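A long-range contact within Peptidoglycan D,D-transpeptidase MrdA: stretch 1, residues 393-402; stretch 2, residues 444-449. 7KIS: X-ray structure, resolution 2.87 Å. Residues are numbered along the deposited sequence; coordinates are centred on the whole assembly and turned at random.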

# COMPACT_ATOMS: atom_id res chain seq x y z
N ALA A 393 5.23 24.11 -3.67
CA ALA A 393 6.42 23.40 -4.13
C ALA A 393 7.49 24.37 -4.61
O ALA A 393 8.69 24.08 -4.50
CB ALA A 393 6.05 22.42 -5.24
N HIS A 394 7.09 25.52 -5.16
CA HIS A 394 8.06 26.50 -5.63
C HIS A 394 8.85 27.09 -4.46
O HIS A 394 10.08 27.06 -4.46
CB HIS A 394 7.35 27.60 -6.42
CG HIS A 394 8.29 28.53 -7.13
ND1 HIS A 394 9.22 28.08 -8.05
CD2 HIS A 394 8.43 29.87 -7.07
CE1 HIS A 394 9.90 29.11 -8.52
NE2 HIS A 394 9.44 30.21 -7.94
N LYS A 395 8.14 27.62 -3.46
CA LYS A 395 8.80 28.24 -2.32
C LYS A 395 9.54 27.24 -1.44
O LYS A 395 10.32 27.66 -0.58
CB LYS A 395 7.77 29.00 -1.48
CG LYS A 395 7.08 30.13 -2.22
CD LYS A 395 6.44 31.11 -1.26
CE LYS A 395 5.07 30.62 -0.81
NZ LYS A 395 3.98 31.35 -1.52
N LEU A 396 9.33 25.95 -1.65
CA LEU A 396 9.96 24.92 -0.83
C LEU A 396 11.24 24.38 -1.45
O LEU A 396 12.22 24.15 -0.73
CB LEU A 396 8.98 23.76 -0.60
CG LEU A 396 9.47 22.53 0.17
CD1 LEU A 396 9.72 22.88 1.62
CD2 LEU A 396 8.47 21.39 0.06
N GLY A 397 11.26 24.17 -2.76
CA GLY A 397 12.44 23.62 -3.39
C GLY A 397 12.41 22.11 -3.37
O GLY A 397 11.93 21.48 -2.43
N ILE A 398 12.98 21.51 -4.43
CA ILE A 398 12.97 20.05 -4.53
C ILE A 398 13.97 19.42 -3.58
O ILE A 398 13.85 18.25 -3.23
CB ILE A 398 13.21 19.60 -5.99
CG1 ILE A 398 12.74 18.16 -6.15
CG2 ILE A 398 14.67 19.73 -6.36
CD1 ILE A 398 11.42 17.86 -5.48
N ASP A 399 14.97 20.19 -3.14
CA ASP A 399 15.93 19.67 -2.19
C ASP A 399 15.27 19.31 -0.86
O ASP A 399 15.54 18.25 -0.28
CB ASP A 399 17.06 20.68 -1.97
CG ASP A 399 18.03 20.76 -3.13
OD1 ASP A 399 18.26 19.73 -3.79
OD2 ASP A 399 18.60 21.85 -3.36
N ARG A 400 14.40 20.18 -0.37
CA ARG A 400 13.71 19.95 0.88
C ARG A 400 12.36 19.25 0.68
O ARG A 400 11.75 18.81 1.66
CB ARG A 400 13.48 21.26 1.63
CG ARG A 400 14.73 22.07 1.90
CD ARG A 400 14.40 23.37 2.63
NE ARG A 400 13.41 24.17 1.92
CZ ARG A 400 13.00 25.38 2.30
NH1 ARG A 400 13.49 25.93 3.40
NH2 ARG A 400 12.09 26.04 1.59
N LEU A 401 11.90 19.15 -0.57
CA LEU A 401 10.69 18.38 -0.87
C LEU A 401 10.99 16.89 -0.94
O LEU A 401 10.35 16.08 -0.26
CB LEU A 401 10.04 18.87 -2.17
CG LEU A 401 8.81 18.10 -2.67
CD1 LEU A 401 7.73 18.08 -1.60
CD2 LEU A 401 8.27 18.72 -3.96
N HIS A 402 11.97 16.51 -1.77
CA HIS A 402 12.36 15.10 -1.85
C HIS A 402 12.79 14.56 -0.50
O HIS A 402 12.56 13.39 -0.20
CB HIS A 402 13.49 14.94 -2.88
CG HIS A 402 14.40 13.78 -2.60
ND1 HIS A 402 14.15 12.51 -3.06
CD2 HIS A 402 15.56 13.71 -1.90
CE1 HIS A 402 15.12 11.70 -2.67
NE2 HIS A 402 15.99 12.40 -1.96
N GLU A 444 9.92 21.58 -12.99
CA GLU A 444 9.76 20.18 -12.62
C GLU A 444 9.39 20.00 -11.15
O GLU A 444 8.89 18.94 -10.78
CB GLU A 444 11.05 19.41 -12.92
CG GLU A 444 11.30 19.19 -14.40
CD GLU A 444 12.61 18.48 -14.66
OE1 GLU A 444 13.63 18.86 -14.04
OE2 GLU A 444 12.62 17.53 -15.48
N THR A 445 9.65 21.01 -10.31
CA THR A 445 9.24 20.93 -8.91
C THR A 445 7.75 21.17 -8.74
O THR A 445 7.13 20.60 -7.83
CB THR A 445 10.04 21.93 -8.07
OG1 THR A 445 11.42 21.88 -8.45
CG2 THR A 445 9.92 21.60 -6.59
N LEU A 446 7.15 22.00 -9.59
CA LEU A 446 5.74 22.33 -9.43
C LEU A 446 4.85 21.13 -9.74
O LEU A 446 3.83 20.91 -9.07
CB LEU A 446 5.37 23.51 -10.33
CG LEU A 446 6.39 24.65 -10.41
CD1 LEU A 446 5.90 25.74 -11.35
CD2 LEU A 446 6.68 25.21 -9.03
N ILE A 447 5.21 20.34 -10.76
CA ILE A 447 4.43 19.14 -11.06
C ILE A 447 4.54 18.13 -9.93
O ILE A 447 3.63 17.32 -9.72
CB ILE A 447 4.87 18.54 -12.41
CG1 ILE A 447 6.30 18.02 -12.33
CG2 ILE A 447 4.72 19.57 -13.52
CD1 ILE A 447 6.92 17.71 -13.68
N LEU A 448 5.64 18.16 -9.18
CA LEU A 448 5.78 17.27 -8.03
C LEU A 448 4.91 17.72 -6.87
O LEU A 448 4.48 16.88 -6.06
CB LEU A 448 7.25 17.20 -7.61
CG LEU A 448 8.08 16.11 -8.30
CD1 LEU A 448 9.55 16.28 -7.97
CD2 LEU A 448 7.59 14.74 -7.89
N GLY A 449 4.65 19.02 -6.75
CA GLY A 449 3.79 19.51 -5.69
C GLY A 449 2.39 18.95 -5.73
O GLY A 449 1.70 18.94 -4.71

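Helices distant in sequence often pack without a single hydrogen bond between them, relying on the fit of small and branched side chains, and this contact in MrdA is a compact example. No hydrogen bond crosses between the two stretches, and the 329 Å² they bury is a matter of van der Waals packing.

Along the second stretch, Glu444 stands clear, and the contact opens with Thr445, which has the largest covered area of any residue here. Its methyl enters the bend where the first stretch passes from one helix to the next: CG2 of Thr445 lies 3.7 Å from N of Ile398 and 4.2 Å from CD2 of Leu401. Its OG1, 3.8 Å from CB of Ile398, finds its hydrogen bond elsewhere in the structure, so the polar group is not left unsatisfied. The bend itself turns on Gly397, whose positive phi would jam a CB against the preceding carbonyl oxygen. The carbonyl O of Thr445 sits 3.3 Å from CB of Ala393 while accepting a backbone hydrogen bond from N of Gly449 (3.1 Å).

The CA-to-CB bond of Leu446 points sideways to the first stretch, but the end of the side chain comes nearer, bringing CD2 to 3.6 Å from CB of His394. One residue on, Ile447 points away and takes no part. Leu448 turns back toward the contact and builds its apolar portion, with CD1 3.5 Å from CD1 of Ile398 and CB 4.1 Å from CD2 of Leu401.

Gly449 shows the principle most sharply. Its CA is 3.7 Å from CB of Ala393, and the two CA atoms are just 4.9 Å apart. An ideal CB on Gly449 would fall 2.8 Å from CB of Ala393, a clash; the bare backbone permits this close approach.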